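Local structure of metallo-beta-lactamase (Chryseobacterium indologenes, 3L6N) at residues 3-8 with 54-59; 14-19 with 63-68; 145-150 with 191-196. The protein hydrolyses the beta-lactam ring of penicillins, cephalosporins and carbapenems as a zinc-dependent class B enzyme, conferring resistance to these antibiotics. One frame throughout, in Å; residues are numbered along the deposited sequence.

Contact 1 of 3, residues 3-8 with 54-59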
ATOM      1  N   LYS A   3      16.437 -12.956  -1.458  1.00 16.95           N
ATOM      2  CA  LYS A   3      16.051 -11.591  -1.054  1.00 16.50           C
ATOM      3  C   LYS A   3      16.145 -10.658  -2.248  1.00 15.36           C
ATOM      4  O   LYS A   3      17.141  -9.949  -2.430  1.00 16.24           O
ATOM      5  CB  LYS A   3      16.932 -11.083   0.084  1.00 17.03           C
ATOM      6  CG  LYS A   3      16.780 -11.865   1.369  1.00 20.30           C
ATOM      7  CD  LYS A   3      17.667 -11.286   2.466  1.00 24.72           C
ATOM      8  CE  LYS A   3      19.153 -11.489   2.171  1.00 27.19           C
ATOM      9  NZ  LYS A   3      19.568 -12.922   2.281  1.00 29.35           N
ATOM     10  N   ASP A   4      15.110 -10.685  -3.082  1.00 13.54           N
ATOM     11  CA  ASP A   4      15.085  -9.896  -4.306  1.00 11.79           C
ATOM     12  C   ASP A   4      14.267  -8.619  -4.135  1.00 11.07           C
ATOM     13  O   ASP A   4      14.147  -7.830  -5.059  1.00 10.82           O
ATOM     14  CB  ASP A   4      14.538 -10.724  -5.476  1.00 11.87           C
ATOM     15  CG  ASP A   4      13.092 -11.151  -5.276  1.00 11.10           C
ATOM     16  OD1 ASP A   4      12.409 -11.434  -6.285  1.00 12.06           O
ATOM     17  OD2 ASP A   4      12.647 -11.200  -4.112  1.00 11.26           O
ATOM     18  N   PHE A   5      13.703  -8.419  -2.951  1.00 10.63           N
ATOM     19  CA  PHE A   5      12.988  -7.167  -2.703  1.00 10.33           C
ATOM     20  C   PHE A   5      13.957  -5.987  -2.595  1.00  9.98           C
ATOM     21  O   PHE A   5      15.137  -6.154  -2.276  1.00 10.38           O
ATOM     22  CB  PHE A   5      12.028  -7.260  -1.502  1.00 10.31           C
ATOM     23  CG  PHE A   5      12.647  -7.818  -0.257  1.00 11.75           C
ATOM     24  CD1 PHE A   5      13.321  -6.991   0.631  1.00 12.16           C
ATOM     25  CD2 PHE A   5      12.543  -9.178   0.035  1.00 12.27           C
ATOM     26  CE1 PHE A   5      13.897  -7.514   1.788  1.00 12.84           C
ATOM     27  CE2 PHE A   5      13.112  -9.704   1.202  1.00 13.11           C
ATOM     28  CZ  PHE A   5      13.784  -8.865   2.072  1.00 14.28           C
ATOM     29  N   VAL A   6      13.447  -4.798  -2.908  1.00  9.23           N
ATOM     30  CA  VAL A   6      14.255  -3.596  -3.026  1.00  8.98           C
ATOM     31  C   VAL A   6      13.723  -2.558  -2.052  1.00  8.05           C
ATOM     32  O   VAL A   6      12.556  -2.172  -2.129  1.00  8.15           O
ATOM     33  CB  VAL A   6      14.200  -3.041  -4.478  1.00  9.19           C
ATOM     34  CG1 VAL A   6      14.937  -1.706  -4.606  1.00 10.48           C
ATOM     35  CG2 VAL A   6      14.784  -4.061  -5.458  1.00 10.49           C
ATOM     36  N   ILE A   7      14.571  -2.135  -1.119  1.00  6.98           N
ATOM     37  CA  ILE A   7      14.210  -1.029  -0.235  1.00  6.38           C
ATOM     38  C   ILE A   7      14.888   0.201  -0.804  1.00  5.60           C
ATOM     39  O   ILE A   7      16.115   0.252  -0.930  1.00  6.26           O
ATOM     40  CB  ILE A   7      14.644  -1.282   1.229  1.00  5.71           C
ATOM     41  CG1 ILE A   7      13.950  -2.537   1.764  1.00  6.11           C
ATOM     42  CG2 ILE A   7      14.291  -0.070   2.112  1.00  6.27           C
ATOM     43  CD1 ILE A   7      14.496  -3.046   3.098  1.00  5.68           C
ATOM     44  N   GLU A   8      14.074   1.184  -1.175  1.00  5.60           N
ATOM     45  CA  GLU A   8      14.572   2.399  -1.812  1.00  5.68           C
ATOM     46  C   GLU A   8      15.168   3.364  -0.784  1.00  5.66           C
ATOM     47  O   GLU A   8      14.851   3.288   0.405  1.00  6.16           O
ATOM     48  CB  GLU A   8      13.435   3.086  -2.571  1.00  6.05           C
ATOM     49  CG  GLU A   8      12.779   2.223  -3.638  1.00  6.80           C
ATOM     50  CD  GLU A   8      13.594   2.087  -4.915  1.00  8.66           C
ATOM     51  OE1 GLU A   8      14.799   2.443  -4.924  1.00 10.95           O
ATOM     52  OE2 GLU A   8      13.017   1.588  -5.910  1.00 10.93           O
ATOM     53  N   TYR A  54       7.548 -12.832   4.034  1.00  7.01           N
ATOM     54  CA  TYR A  54       7.146 -12.015   5.193  1.00  6.61           C
ATOM     55  C   TYR A  54       8.247 -11.964   6.251  1.00  6.72           C
ATOM     56  O   TYR A  54       8.662 -10.884   6.683  1.00  6.48           O
ATOM     57  CB  TYR A  54       5.861 -12.526   5.834  1.00  6.99           C
ATOM     58  CG  TYR A  54       4.578 -12.368   5.024  1.00  6.17           C
ATOM     59  CD1 TYR A  54       3.424 -13.021   5.440  1.00  8.39           C
ATOM     60  CD2 TYR A  54       4.520 -11.583   3.858  1.00  5.25           C
ATOM     61  CE1 TYR A  54       2.226 -12.890   4.743  1.00  7.62           C
ATOM     62  CE2 TYR A  54       3.319 -11.444   3.147  1.00  4.97           C
ATOM     63  CZ  TYR A  54       2.184 -12.111   3.601  1.00  5.63           C
ATOM     64  OH  TYR A  54       0.988 -12.020   2.943  1.00  5.61           O
ATOM     65  N   GLN A  55       8.719 -13.139   6.672  1.00  6.93           N
ATOM     66  CA  GLN A  55       9.777 -13.208   7.683  1.00  7.75           C
ATOM     67  C   GLN A  55      11.078 -12.572   7.199  1.00  7.30           C
ATOM     68  O   GLN A  55      11.757 -11.885   7.967  1.00  7.16           O
ATOM     69  CB  GLN A  55      10.015 -14.656   8.137  1.00  7.76           C
ATOM     70  CG  GLN A  55      10.941 -14.756   9.357  1.00  9.47           C
ATOM     71  CD  GLN A  55      10.355 -14.096  10.595  1.00 10.49           C
ATOM     72  OE1 GLN A  55       9.252 -14.423  11.020  1.00 13.94           O
ATOM     73  NE2 GLN A  55      11.091 -13.156  11.172  1.00 12.37           N
ATOM     74  N   SER A  56      11.415 -12.798   5.931  0.70  7.52           N
ATOM     75  CA  SER A  56      12.608 -12.214   5.337  0.70  7.64           C
ATOM     76  C   SER A  56      12.599 -10.692   5.440  0.70  7.24           C
ATOM     77  O   SER A  56      13.609 -10.089   5.797  0.70  7.36           O
ATOM     78  CB  SER A  56      12.722 -12.636   3.869  0.70  8.13           C
ATOM     79  OG  SER A  56      13.918 -12.142   3.303  0.70 10.26           O
ATOM     80  N   LEU A  57      11.459 -10.079   5.126  1.00  6.61           N
ATOM     81  CA  LEU A  57      11.341  -8.617   5.217  1.00  6.57           C
ATOM     82  C   LEU A  57      11.508  -8.153   6.659  1.00  6.15           C
ATOM     83  O   LEU A  57      12.220  -7.195   6.908  1.00  6.05           O
ATOM     84  CB  LEU A  57      10.000  -8.124   4.675  1.00  6.18           C
ATOM     85  CG  LEU A  57       9.814  -6.600   4.792  1.00  7.20           C
ATOM     86  CD1 LEU A  57      10.791  -5.857   3.890  1.00  8.03           C
ATOM     87  CD2 LEU A  57       8.391  -6.271   4.428  1.00  6.33           C
ATOM     88  N   MET A  58      10.860  -8.847   7.595  0.50  6.12           N
ATOM     89  CA  MET A  58      10.987  -8.509   9.010  0.50  6.36           C
ATOM     90  C   MET A  58      12.440  -8.599   9.478  0.50  6.51           C
ATOM     91  O   MET A  58      12.924  -7.705  10.173  0.50  6.86           O
ATOM     92  CB  MET A  58      10.070  -9.376   9.877  0.50  6.70           C
ATOM     93  CG  MET A  58       8.587  -9.127   9.634  0.50  7.22           C
ATOM     94  SD  MET A  58       7.639  -9.343  11.156  0.50  7.35           S
ATOM     95  CE  MET A  58       8.110 -11.023  11.570  0.50  7.92           C
ATOM     96  N   ASP A  59      13.136  -9.658   9.065  1.00  6.58           N
ATOM     97  CA  ASP A  59      14.560  -9.828   9.397  1.00  6.93           C
ATOM     98  C   ASP A  59      15.423  -8.706   8.830  1.00  6.64           C
ATOM     99  O   ASP A  59      16.333  -8.212   9.508  1.00  6.87           O
ATOM    100  CB  ASP A  59      15.087 -11.177   8.883  1.00  7.18           C
ATOM    101  CG  ASP A  59      14.447 -12.368   9.582  1.00  8.27           C
ATOM    102  OD1 ASP A  59      13.788 -12.192  10.625  1.00  9.61           O
ATOM    103  OD2 ASP A  59      14.623 -13.494   9.062  1.00 12.29           O
TER
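F5 carries the apolar part of this contact, sending its ring from the N-terminal segment onto the first turn of helix 54-65. CE1 of F5 lies 4.1 Å from CD1 of L57, the two side chains meeting at a slant, and CZ of F5 reaches the helix backbone 4.0 Å from CA of L57. The ring gets there because CG of F5 sits between the backbone N and the carbonyl carbon (chi1 50°), which turns it toward the helix. L57 also touches Y18 of strand 15-24 and P48 of a loop. This is the edge of the metallo-beta-lactamase fold's N-terminal sheet: strand 6-7 is its outermost strand, and helix 54-65 packs against the sheet here.

S56 meets the N-terminal segment through its hydroxyl, which touches carbon only. The residue is modelled in two conformers; in one of them OG of S56 lies at the F5 ring edge, near its plane, 3.3 Å from CE2 of F5 and 3.5 Å from CG of K3, so this touch is less certain. Within the helix, NE2 of Q55 donates to OD1 of D59 over 2.9 Å, arriving from above the carboxylate plane, while OE1 of Q55 takes a bond from K91.

Contact 2 of 3, residues 14-19 with 63-68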
ATOM      1  N   ASN A  14      12.943   8.266   7.485  1.00  4.96           N
ATOM      2  CA  ASN A  14      12.090   7.223   8.048  1.00  4.76           C
ATOM      3  C   ASN A  14      11.053   6.598   7.125  1.00  4.53           C
ATOM      4  O   ASN A  14      10.610   5.468   7.390  1.00  4.50           O
ATOM      5  CB  ASN A  14      11.390   7.719   9.327  1.00  5.11           C
ATOM      6  CG  ASN A  14      12.318   7.735  10.531  1.00  7.52           C
ATOM      7  OD1 ASN A  14      13.486   7.353  10.445  1.00  9.08           O
ATOM      8  ND2 ASN A  14      11.800   8.208  11.667  1.00 11.76           N
ATOM      9  N   LEU A  15      10.656   7.316   6.073  1.00  4.30           N
ATOM     10  CA  LEU A  15       9.634   6.804   5.163  1.00  4.30           C
ATOM     11  C   LEU A  15      10.268   6.072   3.981  1.00  4.69           C
ATOM     12  O   LEU A  15      11.003   6.663   3.176  1.00  4.77           O
ATOM     13  CB  LEU A  15       8.704   7.924   4.675  1.00  4.73           C
ATOM     14  CG  LEU A  15       7.529   7.450   3.818  1.00  4.30           C
ATOM     15  CD1 LEU A  15       6.601   6.521   4.619  1.00  4.75           C
ATOM     16  CD2 LEU A  15       6.779   8.679   3.342  1.00  4.24           C
ATOM     17  N   HIS A  16       9.962   4.783   3.879  1.00  3.49           N
ATOM     18  CA  HIS A  16      10.578   3.934   2.858  1.00  3.75           C
ATOM     19  C   HIS A  16       9.576   3.383   1.870  1.00  3.93           C
ATOM     20  O   HIS A  16       8.491   2.942   2.255  1.00  4.42           O
ATOM     21  CB  HIS A  16      11.291   2.743   3.512  1.00  3.02           C
ATOM     22  CG  HIS A  16      12.488   3.111   4.343  1.00  3.52           C
ATOM     23  ND1 HIS A  16      12.380   3.767   5.553  1.00  3.26           N
ATOM     24  CD2 HIS A  16      13.810   2.881   4.157  1.00  4.12           C
ATOM     25  CE1 HIS A  16      13.588   3.930   6.071  1.00  3.40           C
ATOM     26  NE2 HIS A  16      14.473   3.398   5.246  1.00  4.48           N
ATOM     27  N   ILE A  17       9.956   3.397   0.592  1.00  4.36           N
ATOM     28  CA  ILE A  17       9.262   2.663  -0.464  1.00  4.52           C
ATOM     29  C   ILE A  17       9.980   1.337  -0.560  1.00  4.32           C
ATOM     30  O   ILE A  17      11.197   1.319  -0.563  1.00  4.63           O
ATOM     31  CB  ILE A  17       9.405   3.373  -1.825  1.00  4.97           C
ATOM     32  CG1 ILE A  17       8.783   4.771  -1.754  1.00  6.96           C
ATOM     33  CG2 ILE A  17       8.783   2.526  -2.951  1.00  5.46           C
ATOM     34  CD1 ILE A  17       9.531   5.797  -2.609  1.00 11.97           C
ATOM     35  N   TYR A  18       9.243   0.231  -0.588  1.00  4.75           N
ATOM     36  CA  TYR A  18       9.875  -1.060  -0.871  1.00  4.72           C
ATOM     37  C   TYR A  18       9.143  -1.811  -1.974  1.00  5.24           C
ATOM     38  O   TYR A  18       7.919  -1.752  -2.082  1.00  6.44           O
ATOM     39  CB  TYR A  18      10.100  -1.908   0.396  1.00  4.56           C
ATOM     40  CG  TYR A  18       8.901  -2.626   0.980  1.00  4.33           C
ATOM     41  CD1 TYR A  18       8.664  -3.974   0.689  1.00  6.37           C
ATOM     42  CD2 TYR A  18       8.035  -1.987   1.865  1.00  4.28           C
ATOM     43  CE1 TYR A  18       7.591  -4.659   1.245  1.00  5.23           C
ATOM     44  CE2 TYR A  18       6.952  -2.667   2.439  1.00  4.61           C
ATOM     45  CZ  TYR A  18       6.736  -4.005   2.121  1.00  4.85           C
ATOM     46  OH  TYR A  18       5.670  -4.695   2.658  1.00  5.30           O
ATOM     47  N   LYS A  19       9.908  -2.498  -2.813  1.00  6.03           N
ATOM     48  CA  LYS A  19       9.321  -3.181  -3.973  1.00  6.59           C
ATOM     49  C   LYS A  19       9.475  -4.678  -3.764  1.00  6.13           C
ATOM     50  O   LYS A  19      10.540  -5.129  -3.357  1.00  6.73           O
ATOM     51  CB  LYS A  19      10.053  -2.802  -5.269  1.00  6.79           C
ATOM     52  CG  LYS A  19      10.019  -1.342  -5.671  1.00  8.98           C
ATOM     53  CD  LYS A  19      10.713  -1.129  -7.021  1.00 12.29           C
ATOM     54  CE  LYS A  19       9.960  -1.786  -8.180  1.00 13.96           C
ATOM     55  NZ  LYS A  19       8.737  -1.057  -8.664  1.00 16.94           N
ATOM     56  N   LYS A  63      17.597  -5.902  10.985  1.00  8.00           N
ATOM     57  CA  LYS A  63      19.033  -5.676  10.776  1.00  8.50           C
ATOM     58  C   LYS A  63      19.331  -4.217  10.399  1.00  7.99           C
ATOM     59  O   LYS A  63      20.324  -3.636  10.862  1.00  8.04           O
ATOM     60  CB  LYS A  63      19.555  -6.638   9.705  1.00  9.04           C
ATOM     61  CG  LYS A  63      21.055  -6.590   9.457  1.00 12.54           C
ATOM     62  CD  LYS A  63      21.415  -7.647   8.420  1.00 16.85           C
ATOM     63  CE  LYS A  63      22.825  -7.472   7.894  1.00 20.18           C
ATOM     64  NZ  LYS A  63      23.115  -8.517   6.868  1.00 22.07           N
ATOM     65  N   ARG A  64      18.458  -3.631   9.577  1.00  6.94           N
ATOM     66  CA  ARG A  64      18.633  -2.271   9.073  1.00  6.64           C
ATOM     67  C   ARG A  64      18.404  -1.228  10.153  1.00  6.22           C
ATOM     68  O   ARG A  64      19.171  -0.273  10.267  1.00  6.62           O
ATOM     69  CB  ARG A  64      17.669  -2.006   7.905  1.00  6.84           C
ATOM     70  CG  ARG A  64      17.971  -0.755   7.096  1.00  7.77           C
ATOM     71  CD  ARG A  64      17.167  -0.824   5.795  1.00  9.99           C
ATOM     72  NE  ARG A  64      17.352   0.345   4.931  1.00 13.06           N
ATOM     73  CZ  ARG A  64      17.789   0.297   3.676  1.00 13.49           C
ATOM     74  NH1 ARG A  64      18.123  -0.867   3.126  1.00 15.34           N
ATOM     75  NH2 ARG A  64      17.890   1.415   2.966  1.00 15.95           N
ATOM     76  N   HIS A  65      17.351  -1.422  10.940  1.00  6.11           N
ATOM     77  CA  HIS A  65      16.882  -0.382  11.858  1.00  5.89           C
ATOM     78  C   HIS A  65      16.946  -0.743  13.333  1.00  6.06           C
ATOM     79  O   HIS A  65      16.700   0.110  14.184  1.00  6.32           O
ATOM     80  CB  HIS A  65      15.447   0.009  11.500  1.00  5.65           C
ATOM     81  CG  HIS A  65      15.279   0.422  10.075  1.00  4.66           C
ATOM     82  ND1 HIS A  65      15.813   1.591   9.572  1.00  5.53           N
ATOM     83  CD2 HIS A  65      14.645  -0.182   9.041  1.00  5.47           C
ATOM     84  CE1 HIS A  65      15.509   1.692   8.290  1.00  4.63           C
ATOM     85  NE2 HIS A  65      14.792   0.636   7.946  1.00  4.36           N
ATOM     86  N   ASN A  66      17.265  -2.001  13.623  1.00  6.52           N
ATOM     87  CA  ASN A  66      17.265  -2.523  15.000  1.00  6.69           C
ATOM     88  C   ASN A  66      15.890  -2.434  15.671  1.00  7.23           C
ATOM     89  O   ASN A  66      15.772  -2.327  16.907  1.00  7.13           O
ATOM     90  CB  ASN A  66      18.346  -1.818  15.834  1.00  6.51           C
ATOM     91  CG  ASN A  66      18.940  -2.720  16.895  1.00  7.27           C
ATOM     92  OD1 ASN A  66      18.622  -3.903  16.961  1.00  9.35           O
ATOM     93  ND2 ASN A  66      19.826  -2.166  17.725  1.00  7.98           N
ATOM     94  N   LEU A  67      14.857  -2.467  14.835  1.00  7.03           N
ATOM     95  CA  LEU A  67      13.474  -2.345  15.278  1.00  7.58           C
ATOM     96  C   LEU A  67      12.592  -3.433  14.690  1.00  7.65           C
ATOM     97  O   LEU A  67      12.829  -3.897  13.571  1.00  8.37           O
ATOM     98  CB  LEU A  67      12.919  -0.972  14.906  1.00  7.90           C
ATOM     99  CG  LEU A  67      13.471   0.185  15.744  1.00  9.83           C
ATOM    100  CD1 LEU A  67      13.206   1.512  15.051  1.00 13.92           C
ATOM    101  CD2 LEU A  67      12.881   0.180  17.143  1.00 12.04           C
ATOM    102  N   PRO A  68      11.565  -3.840  15.444  1.00  7.67           N
ATOM    103  CA  PRO A  68      10.599  -4.819  14.985  1.00  7.82           C
ATOM    104  C   PRO A  68       9.490  -4.138  14.194  1.00  7.34           C
ATOM    105  O   PRO A  68       9.297  -2.924  14.302  1.00  6.86           O
ATOM    106  CB  PRO A  68      10.035  -5.364  16.301  1.00  8.02           C
ATOM    107  CG  PRO A  68      10.055  -4.196  17.216  1.00  7.81           C
ATOM    108  CD  PRO A  68      11.304  -3.424  16.837  1.00  8.01           C
TER
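Strand 15-24, second from the edge in the seven-stranded sheet of the metallo-beta-lactamase fold, meets the C-terminal turn of helix 54-65 through a T-shaped pair of histidines, H16 and H65. The pair is offset: the edge of H65 points at the face of H16, with centroids 5.0 Å apart and planes at 76°. The two side chains approach from opposite directions, H16 rising from the strand and H65 from the last turn of the helix. At the meeting point CE1 of H65 comes 3.6 Å from NE2 of H16.

Both imidazoles have further partners. ND1 of H16 gives a weak bond to O of N14, 3.1 Å long and bent to 145°, with that oxygen in the ring plane. This bond should help to fix the rotation of the ring. Y35, on the neighbouring strand 27-38, ties the pair together: its ring stacks on H16, meets H65 at a steep angle, and its OH is hydrogen-bonded to NE2 of H65. I7 of the edge strand adds apolar packing against H16 and R64.

R64 is the third member of the contact. Its extended chain runs toward the strand and brings NE within 4.2 Å of NE2 of H16; a guanidinium at that distance would probably disfavour a second proton on the H16 imidazole. The helix ends just beyond, where N66 takes up a positive phi of 60°. R64 also packs against its own neighbour in the chain: its CG lies 3.5 Å above one face of the H65 ring, displaced toward the rim.

Contact 3 of 3, residues 145-150 with 191-196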
ATOM      1  N   VAL A 145      -6.006   5.249   0.366  1.00  5.78           N
ATOM      2  CA  VAL A 145      -4.688   5.852   0.178  1.00  6.21           C
ATOM      3  C   VAL A 145      -4.128   6.229   1.552  1.00  6.19           C
ATOM      4  O   VAL A 145      -4.878   6.324   2.525  1.00  5.83           O
ATOM      5  CB  VAL A 145      -4.756   7.109  -0.736  1.00  6.46           C
ATOM      6  CG1 VAL A 145      -5.295   6.754  -2.135  1.00  7.54           C
ATOM      7  CG2 VAL A 145      -5.599   8.246  -0.082  1.00  7.41           C
ATOM      8  N   VAL A 146      -2.816   6.444   1.631  1.00  5.63           N
ATOM      9  CA  VAL A 146      -2.190   6.840   2.885  1.00  5.73           C
ATOM     10  C   VAL A 146      -1.394   8.117   2.685  1.00  5.63           C
ATOM     11  O   VAL A 146      -0.487   8.183   1.846  1.00  6.14           O
ATOM     12  CB  VAL A 146      -1.275   5.733   3.485  1.00  4.93           C
ATOM     13  CG1 VAL A 146      -0.846   6.122   4.897  1.00  5.09           C
ATOM     14  CG2 VAL A 146      -2.011   4.383   3.519  1.00  6.17           C
ATOM     15  N   TRP A 147      -1.762   9.146   3.449  1.00  6.27           N
ATOM     16  CA  TRP A 147      -1.096  10.447   3.367  1.00  7.02           C
ATOM     17  C   TRP A 147      -0.116  10.611   4.518  1.00  6.62           C
ATOM     18  O   TRP A 147      -0.457  10.348   5.671  1.00  6.18           O
ATOM     19  CB  TRP A 147      -2.159  11.556   3.415  1.00  7.18           C
ATOM     20  CG  TRP A 147      -1.619  12.972   3.517  1.00  9.56           C
ATOM     21  CD1 TRP A 147      -1.882  13.877   4.506  1.00 12.30           C
ATOM     22  CD2 TRP A 147      -0.751  13.633   2.585  1.00 10.46           C
ATOM     23  NE1 TRP A 147      -1.224  15.061   4.252  1.00 11.86           N
ATOM     24  CE2 TRP A 147      -0.527  14.941   3.079  1.00 12.26           C
ATOM     25  CE3 TRP A 147      -0.150  13.254   1.380  1.00 10.74           C
ATOM     26  CZ2 TRP A 147       0.285  15.865   2.412  1.00 12.44           C
ATOM     27  CZ3 TRP A 147       0.660  14.175   0.713  1.00 12.00           C
ATOM     28  CH2 TRP A 147       0.865  15.464   1.234  1.00 13.16           C
ATOM     29  N   PHE A 148       1.102  11.040   4.188  1.00  7.27           N
ATOM     30  CA  PHE A 148       2.166  11.249   5.165  1.00  7.59           C
ATOM     31  C   PHE A 148       2.517  12.740   5.219  1.00  8.67           C
ATOM     32  O   PHE A 148       3.377  13.199   4.466  1.00  8.49           O
ATOM     33  CB  PHE A 148       3.396  10.420   4.774  1.00  7.80           C
ATOM     34  CG  PHE A 148       3.147   8.932   4.775  1.00  5.53           C
ATOM     35  CD1 PHE A 148       2.795   8.271   3.600  1.00  6.14           C
ATOM     36  CD2 PHE A 148       3.256   8.201   5.953  1.00  4.45           C
ATOM     37  CE1 PHE A 148       2.560   6.890   3.601  1.00  5.95           C
ATOM     38  CE2 PHE A 148       3.016   6.815   5.973  1.00  6.84           C
ATOM     39  CZ  PHE A 148       2.679   6.167   4.784  1.00  5.61           C
ATOM     40  N   PRO A 149       1.836  13.497   6.104  1.00  9.62           N
ATOM     41  CA  PRO A 149       1.903  14.966   6.039  1.00 10.91           C
ATOM     42  C   PRO A 149       3.293  15.557   6.232  1.00 11.73           C
ATOM     43  O   PRO A 149       3.615  16.569   5.596  1.00 12.22           O
ATOM     44  CB  PRO A 149       0.950  15.420   7.148  1.00 10.70           C
ATOM     45  CG  PRO A 149       0.754  14.260   8.037  1.00 11.14           C
ATOM     46  CD  PRO A 149       0.898  13.039   7.141  1.00  9.52           C
ATOM     47  N   LYS A 150       4.107  14.929   7.078  1.00 11.93           N
ATOM     48  CA  LYS A 150       5.473  15.409   7.322  1.00 12.68           C
ATOM     49  C   LYS A 150       6.454  15.095   6.187  1.00 12.22           C
ATOM     50  O   LYS A 150       7.566  15.639   6.149  1.00 13.30           O
ATOM     51  CB  LYS A 150       5.988  14.887   8.667  1.00 12.92           C
ATOM     52  CG  LYS A 150       5.049  15.144   9.856  1.00 16.17           C
ATOM     53  CD  LYS A 150       4.855  16.637  10.141  1.00 19.59           C
ATOM     54  CE  LYS A 150       4.447  16.862  11.588  1.00 22.06           C
ATOM     55  NZ  LYS A 150       4.459  18.309  11.958  1.00 23.44           N
ATOM     56  N   SER A 191      -2.707  18.271  -3.508  1.00 25.67           N
ATOM     57  CA  SER A 191      -1.855  19.207  -4.232  1.00 26.17           C
ATOM     58  C   SER A 191      -0.492  19.365  -3.542  1.00 25.85           C
ATOM     59  O   SER A 191       0.516  19.600  -4.210  1.00 26.70           O
ATOM     60  CB  SER A 191      -2.557  20.564  -4.389  1.00 26.30           C
ATOM     61  OG  SER A 191      -3.034  21.046  -3.142  1.00 27.87           O
ATOM     62  N   LYS A 192      -0.463  19.207  -2.216  1.00 25.40           N
ATOM     63  CA  LYS A 192       0.784  19.300  -1.441  1.00 24.57           C
ATOM     64  C   LYS A 192       1.730  18.108  -1.652  1.00 23.59           C
ATOM     65  O   LYS A 192       2.913  18.186  -1.310  1.00 23.57           O
ATOM     66  CB  LYS A 192       0.503  19.466   0.055  1.00 25.00           C
ATOM     67  CG  LYS A 192      -0.004  20.844   0.468  1.00 26.35           C
ATOM     68  CD  LYS A 192       0.005  20.974   1.985  1.00 28.77           C
ATOM     69  CE  LYS A 192      -0.825  22.161   2.455  1.00 30.47           C
ATOM     70  NZ  LYS A 192      -0.711  22.348   3.930  1.00 32.43           N
ATOM     71  N   ALA A 193       1.211  17.017  -2.216  1.00 22.11           N
ATOM     72  CA  ALA A 193       2.019  15.819  -2.457  1.00 20.45           C
ATOM     73  C   ALA A 193       3.083  16.065  -3.516  1.00 19.39           C
ATOM     74  O   ALA A 193       2.777  16.474  -4.639  1.00 19.63           O
ATOM     75  CB  ALA A 193       1.139  14.641  -2.859  1.00 20.44           C
ATOM     76  N   THR A 194       4.337  15.818  -3.152  1.00 17.70           N
ATOM     77  CA  THR A 194       5.434  15.960  -4.097  1.00 16.57           C
ATOM     78  C   THR A 194       5.851  14.596  -4.639  1.00 15.10           C
ATOM     79  O   THR A 194       6.671  14.498  -5.553  1.00 15.26           O
ATOM     80  CB  THR A 194       6.628  16.701  -3.480  1.00 16.85           C
ATOM     81  OG1 THR A 194       6.953  16.120  -2.215  1.00 16.61           O
ATOM     82  CG2 THR A 194       6.282  18.187  -3.283  1.00 17.99           C
ATOM     83  N   LEU A 195       5.250  13.546  -4.075  1.00 13.14           N
ATOM     84  CA  LEU A 195       5.502  12.179  -4.519  1.00 11.29           C
ATOM     85  C   LEU A 195       4.239  11.362  -4.295  1.00 10.10           C
ATOM     86  O   LEU A 195       3.676  11.381  -3.210  1.00  9.44           O
ATOM     87  CB  LEU A 195       6.672  11.580  -3.742  1.00 11.78           C
ATOM     88  CG  LEU A 195       7.102  10.146  -4.053  1.00 12.33           C
ATOM     89  CD1 LEU A 195       7.510   9.970  -5.512  1.00 13.41           C
ATOM     90  CD2 LEU A 195       8.249   9.741  -3.118  1.00 12.66           C
ATOM     91  N   ILE A 196       3.778  10.694  -5.345  1.00  9.61           N
ATOM     92  CA  ILE A 196       2.627   9.790  -5.247  1.00  9.62           C
ATOM     93  C   ILE A 196       3.090   8.406  -5.676  1.00  9.06           C
ATOM     94  O   ILE A 196       3.637   8.241  -6.772  1.00  9.31           O
ATOM     95  CB  ILE A 196       1.423  10.281  -6.079  1.00  9.70           C
ATOM     96  CG1 ILE A 196       0.998  11.680  -5.599  1.00 10.97           C
ATOM     97  CG2 ILE A 196       0.262   9.287  -5.964  1.00 10.48           C
ATOM     98  CD1 ILE A 196      -0.126  12.305  -6.382  1.00 13.14           C
TER
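A backbone hydrogen bond ties T194 to N152, just beside the point where W147 packs on A193. What joins the segments themselves is the outer end of the six-membered ring of the indole. CZ3 of W147 touches CB of A193 at 3.6 Å. Next to it, CH2 of W147 lies 4.0 Å from C of K192. CB of K192 adds a contact with CH2 before its extended chain leads the ammonium end away.

The indole is directed here by its first torsion: with CG opposite the backbone N (chi1 173°), it leans out from strand 145-148 toward residues 191-194. P149 places its CA 3.4 Å above one face of the W147 ring, displaced toward the rim, which helps to set how the ring lies. Y190 meets the same indole with planes inclined at about 40°, and L154 packs against it from strand 153-157.

That middle strand separates the two segments in the sheet, and a backbone bond ties L195 to L154. W147 therefore reaches across a strand to pack on the connection between helix 179-189 and strand 195-198, the return leg of a beta-alpha-beta crossover in the C-terminal half of the alpha-beta/beta-alpha sandwich of the metallo-beta-lactamase fold.

Overall arrangement
Contacts 1 and 2 hold the same helix, 54-65, against the same sheet: residues 3-8 meet its start and residues 14-19 its end. Their strands are neighbours, with backbone bonds linking V6 to K19 and E8 to I17. Both are partly buried, yet contact 1 depends on a phenyl ring against leucine and serine, whereas contact 2 is a polar aromatic pair backed by tyrosine and arginine. Contact 3 belongs to the five-stranded sheet and lies at the surface, an indole packed on alanine and a lysine stem. L15 on F148 and I17 on L195 join contact 2 to it between the sheets; contacts 1 and 3 do not touch, their centres about 24 Å apart.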